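Long-range contacts in p800 reaction center core protein (Heliobacterium modesticaldum, PDB 5V8K), which forms the core of a homodimeric photosynthetic reaction center, holding the bacteriochlorophyll g pigments that harvest light and binding a 4Fe-4S cluster that probably takes part in electron transfer: residues Arg18-Lys23 and Glu104-Lys110; Ile26-Asn31 and Leu93-His98. All blocks are in the same frame, centred on the assembly; numbering follows the deposited sequence.

Contact 1: Arg18-Lys23 and Glu104-Lys110; sequences RGAVLK and EEKFLEK. With GBF (Bacteriochlorophyll g), chain L.
The first turns of helix 18-39 cross the short helix 102-108 steeply, the segment axes approaching to 9.3 Å at 111°. Leu108 (m, t) has the most surface covered: its CD1 lies 3.7 Å from Gly19 CA and 3.8 Å from Leu22 CD2. Glycine at 19 lets the backbones close to 5.0 Å between Gly19 CA and Glu105 CA; a CB there would strike Glu105 OE1. Arg18, m at chi1 and chi2, folds over the Leu108-Lys110 backbone, donating from NE (3.3 Å) and NH1 (3.2 Å) to Leu108 O. Glu104, extended (t, t), sends OE1 to the magnesium of bacteriochlorophyll g at 2.4 Å, while Glu104 OE2 forms a salt bridge with Lys23 NZ at 3.1 Å, weak as a hydrogen bond; Lys23 NZ also hydrogen-bonds Ser101 OG and Phe96 O. One water joins Gly19 N to Glu105 OE1, another Gly19 O to Glu104 OE2. This is consistent with an antenna-pigment site: a carboxylate as axial ligand, Leu22 against the bacteriochlorophyll macrocycle, Phe107 and Leu108 against its substituents.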
loop_
_atom_site.group_PDB
_atom_site.type_symbol
_atom_site.label_atom_id
_atom_site.label_comp_id
_atom_site.label_asym_id
_atom_site.label_seq_id
_atom_site.Cartn_x
_atom_site.Cartn_y
_atom_site.Cartn_z
ATOM N N ARG A 18 35.665 10.724 -24.387
ATOM C CA ARG A 18 34.967 10.763 -25.669
ATOM C C ARG A 18 34.835 9.363 -26.252
ATOM O O ARG A 18 33.743 8.922 -26.616
ATOM C CB ARG A 18 35.710 11.649 -26.659
ATOM C CG ARG A 18 36.112 13.012 -26.139
ATOM C CD ARG A 18 34.993 13.938 -26.341
ATOM N NE ARG A 18 35.238 14.806 -27.487
ATOM C CZ ARG A 18 35.641 16.061 -27.403
ATOM N NH1 ARG A 18 35.799 16.763 -28.510
ATOM N NH2 ARG A 18 35.877 16.614 -26.227
ATOM N N GLY A 19 35.952 8.647 -26.349
ATOM C CA GLY A 19 35.913 7.338 -26.974
ATOM C C GLY A 19 34.995 6.378 -26.254
ATOM O O GLY A 19 34.220 5.661 -26.888
ATOM N N ALA A 20 35.076 6.344 -24.922
ATOM C CA ALA A 20 34.240 5.433 -24.146
ATOM C C ALA A 20 32.761 5.749 -24.303
ATOM O O ALA A 20 31.920 4.839 -24.259
ATOM C CB ALA A 20 34.632 5.499 -22.671
ATOM N N VAL A 21 32.417 7.031 -24.452
ATOM C CA VAL A 21 31.021 7.398 -24.650
ATOM C C VAL A 21 30.526 6.858 -25.980
ATOM O O VAL A 21 29.457 6.237 -26.065
ATOM C CB VAL A 21 30.841 8.924 -24.545
ATOM C CG1 VAL A 21 29.430 9.321 -24.963
ATOM C CG2 VAL A 21 31.049 9.365 -23.107
ATOM N N LEU A 22 31.315 7.061 -27.033
ATOM C CA LEU A 22 30.954 6.522 -28.341
ATOM C C LEU A 22 30.788 5.015 -28.283
ATOM O O LEU A 22 29.849 4.468 -28.866
ATOM C CB LEU A 22 32.005 6.895 -29.391
ATOM C CG LEU A 22 31.524 6.600 -30.816
ATOM C CD1 LEU A 22 30.389 7.556 -31.248
ATOM C CD2 LEU A 22 32.677 6.676 -31.774
ATOM N N LYS A 23 31.678 4.323 -27.579
ATOM C CA LYS A 23 31.553 2.874 -27.462
ATOM C C LYS A 23 30.270 2.494 -26.741
ATOM O O LYS A 23 29.610 1.522 -27.109
ATOM C CB LYS A 23 32.756 2.299 -26.737
ATOM C CG LYS A 23 34.061 2.451 -27.526
ATOM C CD LYS A 23 34.145 1.527 -28.717
ATOM C CE LYS A 23 35.353 1.907 -29.550
ATOM N NZ LYS A 23 35.368 1.148 -30.806
ATOM N N GLU A 104 39.756 6.204 -34.133
ATOM C CA GLU A 104 38.426 6.740 -33.874
ATOM C C GLU A 104 38.468 7.758 -32.739
ATOM O O GLU A 104 37.875 8.840 -32.843
ATOM C CB GLU A 104 37.471 5.578 -33.590
ATOM C CG GLU A 104 36.076 5.913 -33.124
ATOM C CD GLU A 104 35.283 4.643 -32.867
ATOM O OE1 GLU A 104 34.680 4.099 -33.814
ATOM O OE2 GLU A 104 35.297 4.151 -31.727
ATOM N N GLU A 105 39.202 7.459 -31.665
ATOM C CA GLU A 105 39.284 8.411 -30.563
ATOM C C GLU A 105 39.957 9.702 -30.998
ATOM O O GLU A 105 39.456 10.796 -30.719
ATOM C CB GLU A 105 40.028 7.802 -29.381
ATOM C CG GLU A 105 39.439 6.502 -28.908
ATOM C CD GLU A 105 39.998 6.081 -27.572
ATOM O OE1 GLU A 105 40.060 6.948 -26.675
ATOM O OE2 GLU A 105 40.376 4.894 -27.419
ATOM N N LYS A 106 41.105 9.596 -31.675
ATOM C CA LYS A 106 41.820 10.796 -32.089
ATOM C C LYS A 106 40.898 11.717 -32.869
ATOM O O LYS A 106 40.866 12.929 -32.639
ATOM C CB LYS A 106 43.058 10.427 -32.924
ATOM N N PHE A 107 40.100 11.152 -33.760
ATOM C CA PHE A 107 39.170 11.964 -34.532
ATOM C C PHE A 107 38.088 12.589 -33.648
ATOM O O PHE A 107 37.693 13.741 -33.867
ATOM C CB PHE A 107 38.561 11.099 -35.630
ATOM C CG PHE A 107 37.480 11.776 -36.397
ATOM C CD1 PHE A 107 37.786 12.657 -37.423
ATOM C CD2 PHE A 107 36.158 11.537 -36.092
ATOM C CE1 PHE A 107 36.786 13.279 -38.130
ATOM C CE2 PHE A 107 35.154 12.162 -36.790
ATOM C CZ PHE A 107 35.463 13.034 -37.810
ATOM N N LEU A 108 37.594 11.849 -32.644
ATOM C CA LEU A 108 36.534 12.372 -31.778
ATOM C C LEU A 108 36.976 13.618 -31.020
ATOM O O LEU A 108 36.139 14.449 -30.641
ATOM C CB LEU A 108 36.095 11.309 -30.775
ATOM C CG LEU A 108 35.465 10.056 -31.365
ATOM C CD1 LEU A 108 35.329 9.018 -30.269
ATOM C CD2 LEU A 108 34.123 10.374 -31.994
ATOM N N GLU A 109 38.273 13.751 -30.754
ATOM C CA GLU A 109 38.747 14.943 -30.067
ATOM C C GLU A 109 38.451 16.200 -30.875
ATOM O O GLU A 109 38.407 17.294 -30.309
ATOM C CB GLU A 109 40.251 14.805 -29.767
ATOM C CG GLU A 109 40.544 13.770 -28.669
ATOM C CD GLU A 109 42.028 13.505 -28.449
ATOM O OE1 GLU A 109 42.358 12.809 -27.460
ATOM O OE2 GLU A 109 42.861 13.981 -29.254
ATOM N N LYS A 110 38.187 16.053 -32.169
ATOM C CA LYS A 110 37.924 17.163 -33.068
ATOM C C LYS A 110 36.438 17.402 -33.285
ATOM O O LYS A 110 36.070 18.369 -33.956
ATOM C CB LYS A 110 38.599 16.906 -34.425
ATOM C CG LYS A 110 40.094 16.575 -34.360
ATOM C CD LYS A 110 40.512 15.655 -35.510
ATOM C CE LYS A 110 40.239 16.266 -36.888
ATOM N NZ LYS A 110 40.705 15.386 -38.021
HETATM MG MG GBF L . 33.800 4.250 -36.016
HETATM C CHA GBF L . 36.963 3.401 -37.285
HETATM C CHB GBF L . 32.931 1.060 -36.253
HETATM C CHC GBF L . 30.608 5.380 -35.454
HETATM C CHD GBF L . 34.924 7.652 -36.241
HETATM N NA GBF L . 34.713 2.600 -36.604
HETATM C C1A GBF L . 35.951 2.334 -37.033
HETATM C C2A GBF L . 36.435 0.914 -36.967
HETATM C C3A GBF L . 35.067 0.253 -37.085
HETATM C C4A GBF L . 34.182 1.373 -36.593
HETATM C CMA GBF L . 34.701 -0.097 -38.524
HETATM C CAA GBF L . 37.170 0.422 -35.723
HETATM C CBA GBF L . 37.844 -0.907 -36.056
HETATM C CGA GBF L . 38.360 -1.583 -34.814
HETATM O O1A GBF L . 38.694 -2.752 -34.904
HETATM O O2A GBF L . 39.016 -0.785 -33.798
HETATM N NB GBF L . 32.019 3.307 -35.759
HETATM C C1B GBF L . 31.822 2.002 -35.949
HETATM C C2B GBF L . 30.486 1.729 -35.734
HETATM C C3B GBF L . 29.839 2.948 -35.513
HETATM C C4B GBF L . 30.841 3.920 -35.606
HETATM C CMB GBF L . 29.902 0.352 -35.736
HETATM C CAB GBF L . 28.398 3.176 -35.231
HETATM C CBB GBF L . 27.409 2.293 -35.200
HETATM N NC GBF L . 32.966 6.105 -35.943
HETATM C C1C GBF L . 31.699 6.379 -35.621
HETATM C C2C GBF L . 31.167 7.746 -35.360
HETATM C C3C GBF L . 32.534 8.261 -35.606
HETATM C C4C GBF L . 33.510 7.335 -35.933
HETATM C CMC GBF L . 30.137 8.115 -36.431
HETATM C CAC GBF L . 32.880 9.700 -35.524
HETATM C CBC GBF L . 31.862 10.748 -35.141
HETATM N ND GBF L . 35.412 5.342 -36.594
HETATM C C1D GBF L . 35.861 6.586 -36.642
HETATM C C2D GBF L . 37.366 6.948 -37.153
HETATM C C3D GBF L . 37.600 5.602 -37.345
HETATM C C4D GBF L . 36.545 4.697 -37.044
HETATM C CMD GBF L . 38.209 8.165 -37.333
HETATM C CAD GBF L . 38.811 4.794 -37.623
HETATM O OBD GBF L . 39.923 5.026 -38.201
HETATM C CBD GBF L . 38.427 3.366 -37.552
HETATM C CGD GBF L . 38.670 2.700 -38.863
HETATM O O1D GBF L . 38.031 3.059 -39.836
HETATM O O2D GBF L . 39.652 1.643 -39.025
HETATM C CED GBF L . 40.439 1.209 -37.919
HETATM O O HOH W 1 38.879 9.217 -26.025
HETATM O O HOH W 2 36.176 5.161 -29.340
#

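Contact 2: Ile26-Asn31 and Leu93-His98; sequences INHLGN and LWGFGH. With GBF (Bacteriochlorophyll g), chain K.
Segment 26-31 of helix 18-39 runs nearly antiparallel to residues 93-97 of helix 77-97, the segment axes 7.9 Å apart at 158°, with CA atoms 5.1 Å apart for both Asn27-Trp94 and Gly30-Leu93. Ile26 (m, t) leads, its CG2 3.1 Å from Leu93 O and 4.2 Å from Leu93 CD2. Asn27 (chi1 m) follows, lodged against Gly97, whose missing side chain makes room: Asn27 OD1 lies 3.1 Å from Gly97 CA. Asn27 ND2 donates to O1D of bacteriochlorophyll g at 2.7 Å and, weakly, to Gly97 O at 3.3 Å. Leu29 CB packs on Leu93 CD1 at 4.0 Å. Gly30 presents its CA to the face of Trp94 in a CH-pi contact, 4.0 Å from the five-membered ring centroid, while the pigment covers the opposite face. Asn31 (m) accepts from Trp94 NE1 through OD1 at 3.0 Å; the same NE1 reaches Asn27 O only weakly, at 3.3 Å. His98, just beyond the helix, is held by ND1 donating to Trp94 O at 2.6 Å; its NE2 faces the magnesium at 2.8 Å, long for a full coordinate bond but consistent with an axial ligand. Hydrogen bonding here thus probably helps orient both histidine and pigment.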
loop_
_atom_site.group_PDB
_atom_site.type_symbol
_atom_site.label_atom_id
_atom_site.label_comp_id
_atom_site.label_asym_id
_atom_site.label_seq_id
_atom_site.Cartn_x
_atom_site.Cartn_y
_atom_site.Cartn_z
ATOM N N ILE A 26 27.520 2.809 -29.306
ATOM C CA ILE A 26 27.552 1.642 -30.185
ATOM C C ILE A 26 26.922 0.441 -29.490
ATOM O O ILE A 26 26.051 -0.232 -30.054
ATOM C CB ILE A 26 29.002 1.353 -30.627
ATOM C CG1 ILE A 26 29.570 2.557 -31.384
ATOM C CG2 ILE A 26 29.091 0.047 -31.478
ATOM C CD1 ILE A 26 30.985 2.359 -31.931
ATOM N N ASN A 27 27.346 0.155 -28.250
ATOM C CA ASN A 27 26.812 -1.011 -27.555
ATOM C C ASN A 27 25.324 -0.856 -27.317
ATOM O O ASN A 27 24.584 -1.843 -27.332
ATOM C CB ASN A 27 27.526 -1.243 -26.227
ATOM C CG ASN A 27 28.939 -1.750 -26.405
ATOM O OD1 ASN A 27 29.237 -2.516 -27.326
ATOM N ND2 ASN A 27 29.816 -1.339 -25.511
ATOM N N HIS A 28 24.859 0.378 -27.119
ATOM C CA HIS A 28 23.427 0.560 -26.980
ATOM C C HIS A 28 22.696 0.203 -28.275
ATOM O O HIS A 28 21.622 -0.395 -28.233
ATOM C CB HIS A 28 23.098 1.978 -26.556
ATOM C CG HIS A 28 21.646 2.271 -26.648
ATOM N ND1 HIS A 28 21.099 3.007 -27.673
ATOM C CD2 HIS A 28 20.613 1.861 -25.884
ATOM C CE1 HIS A 28 19.794 3.075 -27.512
ATOM N NE2 HIS A 28 19.475 2.372 -26.445
ATOM N N LEU A 29 23.259 0.557 -29.435
ATOM C CA LEU A 29 22.680 0.106 -30.699
ATOM C C LEU A 29 22.648 -1.423 -30.783
ATOM O O LEU A 29 21.647 -2.009 -31.217
ATOM C CB LEU A 29 23.460 0.693 -31.876
ATOM C CG LEU A 29 23.382 2.219 -31.975
ATOM C CD1 LEU A 29 24.292 2.733 -33.049
ATOM C CD2 LEU A 29 21.975 2.704 -32.185
ATOM N N GLY A 30 23.727 -2.082 -30.352
ATOM C CA GLY A 30 23.707 -3.536 -30.206
ATOM C C GLY A 30 22.552 -4.050 -29.350
ATOM O O GLY A 30 21.944 -5.083 -29.652
ATOM N N ASN A 31 22.239 -3.348 -28.265
ATOM C CA ASN A 31 21.120 -3.764 -27.428
ATOM C C ASN A 31 19.802 -3.658 -28.185
ATOM O O ASN A 31 18.925 -4.519 -28.057
ATOM C CB ASN A 31 21.062 -2.902 -26.169
ATOM C CG ASN A 31 22.125 -3.258 -25.158
ATOM O OD1 ASN A 31 23.033 -4.052 -25.407
ATOM N ND2 ASN A 31 21.993 -2.671 -23.980
ATOM N N LEU A 93 27.948 -4.929 -33.750
ATOM C CA LEU A 93 27.971 -3.688 -32.979
ATOM C C LEU A 93 28.613 -3.896 -31.617
ATOM O O LEU A 93 29.421 -3.069 -31.174
ATOM C CB LEU A 93 26.551 -3.156 -32.804
ATOM C CG LEU A 93 25.902 -2.677 -34.094
ATOM C CD1 LEU A 93 24.407 -2.641 -33.933
ATOM C CD2 LEU A 93 26.441 -1.313 -34.427
ATOM N N TRP A 94 28.237 -4.970 -30.916
ATOM C CA TRP A 94 28.880 -5.241 -29.632
ATOM C C TRP A 94 30.359 -5.574 -29.813
ATOM O O TRP A 94 31.179 -5.287 -28.930
ATOM C CB TRP A 94 28.199 -6.400 -28.917
ATOM C CG TRP A 94 26.882 -6.131 -28.268
ATOM C CD1 TRP A 94 26.436 -4.957 -27.706
ATOM C CD2 TRP A 94 25.836 -7.079 -28.097
ATOM N NE1 TRP A 94 25.182 -5.129 -27.187
ATOM C CE2 TRP A 94 24.782 -6.423 -27.422
ATOM C CE3 TRP A 94 25.688 -8.429 -28.437
ATOM C CZ2 TRP A 94 23.591 -7.076 -27.100
ATOM C CZ3 TRP A 94 24.509 -9.072 -28.112
ATOM C CH2 TRP A 94 23.485 -8.407 -27.454
ATOM N N GLY A 95 30.704 -6.221 -30.916
ATOM C CA GLY A 95 32.084 -6.539 -31.208
ATOM C C GLY A 95 32.894 -5.270 -31.260
ATOM O O GLY A 95 33.851 -5.100 -30.499
ATOM N N PHE A 96 32.509 -4.373 -32.170
ATOM C CA PHE A 96 33.173 -3.080 -32.275
ATOM C C PHE A 96 33.075 -2.298 -30.965
ATOM O O PHE A 96 34.009 -1.570 -30.600
ATOM C CB PHE A 96 32.566 -2.286 -33.439
ATOM C CG PHE A 96 32.989 -2.776 -34.831
ATOM C CD1 PHE A 96 34.301 -3.132 -35.118
ATOM C CD2 PHE A 96 32.058 -2.847 -35.847
ATOM C CE1 PHE A 96 34.656 -3.568 -36.403
ATOM C CE2 PHE A 96 32.395 -3.272 -37.116
ATOM C CZ PHE A 96 33.690 -3.634 -37.402
ATOM N N GLY A 97 31.961 -2.449 -30.239
ATOM C CA GLY A 97 31.737 -1.685 -29.022
ATOM C C GLY A 97 32.635 -2.072 -27.860
ATOM O O GLY A 97 32.773 -1.294 -26.914
ATOM N N HIS A 98 33.272 -3.239 -27.921
ATOM C CA HIS A 98 34.112 -3.706 -26.828
ATOM C C HIS A 98 35.579 -3.819 -27.215
ATOM O O HIS A 98 36.339 -4.492 -26.508
ATOM C CB HIS A 98 33.596 -5.044 -26.312
ATOM C CG HIS A 98 32.258 -4.942 -25.650
ATOM N ND1 HIS A 98 31.099 -4.724 -26.356
ATOM C CD2 HIS A 98 31.897 -5.026 -24.351
ATOM C CE1 HIS A 98 30.075 -4.694 -25.521
ATOM N NE2 HIS A 98 30.534 -4.877 -24.296
HETATM MG MG GBF K . 29.183 -4.844 -21.844
HETATM C CHA GBF K . 29.327 -1.376 -21.612
HETATM C CHB GBF K . 32.186 -5.029 -20.485
HETATM C CHC GBF K . 28.819 -8.253 -22.224
HETATM C CHD GBF K . 25.950 -4.372 -23.386
HETATM N NA GBF K . 30.561 -3.521 -21.414
HETATM C C1A GBF K . 30.515 -2.196 -21.223
HETATM C C2A GBF K . 31.461 -1.592 -20.219
HETATM C C3A GBF K . 32.568 -2.614 -20.507
HETATM C C4A GBF K . 31.718 -3.810 -20.808
HETATM C CMA GBF K . 33.395 -2.274 -21.744
HETATM C CAA GBF K . 31.015 -1.500 -18.751
HETATM C CBA GBF K . 31.923 -0.583 -17.935
HETATM C CGA GBF K . 31.488 -0.558 -16.484
HETATM O O1A GBF K . 30.305 -0.653 -16.174
HETATM O O2A GBF K . 32.397 0.017 -15.502
HETATM N NB GBF K . 30.378 -6.426 -21.416
HETATM C C1B GBF K . 31.559 -6.343 -20.794
HETATM C C2B GBF K . 32.014 -7.628 -20.526
HETATM C C3B GBF K . 31.052 -8.518 -21.022
HETATM C C4B GBF K . 30.051 -7.712 -21.584
HETATM C CMB GBF K . 33.306 -7.952 -19.824
HETATM C CAB GBF K . 31.071 -10.016 -20.984
HETATM C CBB GBF K . 32.041 -10.821 -20.582
HETATM N NC GBF K . 27.754 -6.013 -22.715
HETATM C C1C GBF K . 27.720 -7.353 -22.680
HETATM C C2C GBF K . 26.557 -8.185 -23.062
HETATM C C3C GBF K . 25.833 -6.928 -23.343
HETATM C C4C GBF K . 26.513 -5.732 -23.168
HETATM C CMC GBF K . 26.911 -9.024 -24.289
HETATM C CAC GBF K . 24.431 -6.911 -23.828
HETATM C CBC GBF K . 23.650 -8.186 -24.029
HETATM N ND GBF K . 27.915 -3.377 -22.448
HETATM C C1D GBF K . 26.696 -3.174 -22.952
HETATM C C2D GBF K . 26.041 -1.667 -23.014
HETATM C C3D GBF K . 27.208 -1.150 -22.469
HETATM C C4D GBF K . 28.249 -2.064 -22.146
HETATM C CMD GBF K . 24.773 -1.010 -23.462
HETATM C CAD GBF K . 27.722 0.215 -22.206
HETATM O OBD GBF K . 27.203 1.387 -22.163
HETATM C CBD GBF K . 29.075 0.081 -21.610
HETATM C CGD GBF K . 30.109 0.764 -22.429
HETATM O O1D GBF K . 30.209 0.481 -23.604
HETATM O O2D GBF K . 30.958 1.772 -21.804
HETATM C CED GBF K . 32.374 1.794 -21.981
#

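From the N terminus, helix 18-39 supplies the first segment of both contacts, its opening turns to contact 1 and the turns that follow to contact 2. The chain then runs through further helices into helix 77-97, whose C-terminal end returns against 26-31 and closes the shorter loop, contact 2. A brief connection leads to helix 102-108, which meets 18-23 and closes the longer loop, contact 1; contact 2 is therefore nested within contact 1. The two centres lie about 15 Å apart, and they touch directly where Lys23 NZ, at 3.0 Å from Phe96 O, probably forms a hydrogen bond. Together they tie two consecutive helices to helix 18-39, with the pigment pockets drawing residues from both contacts.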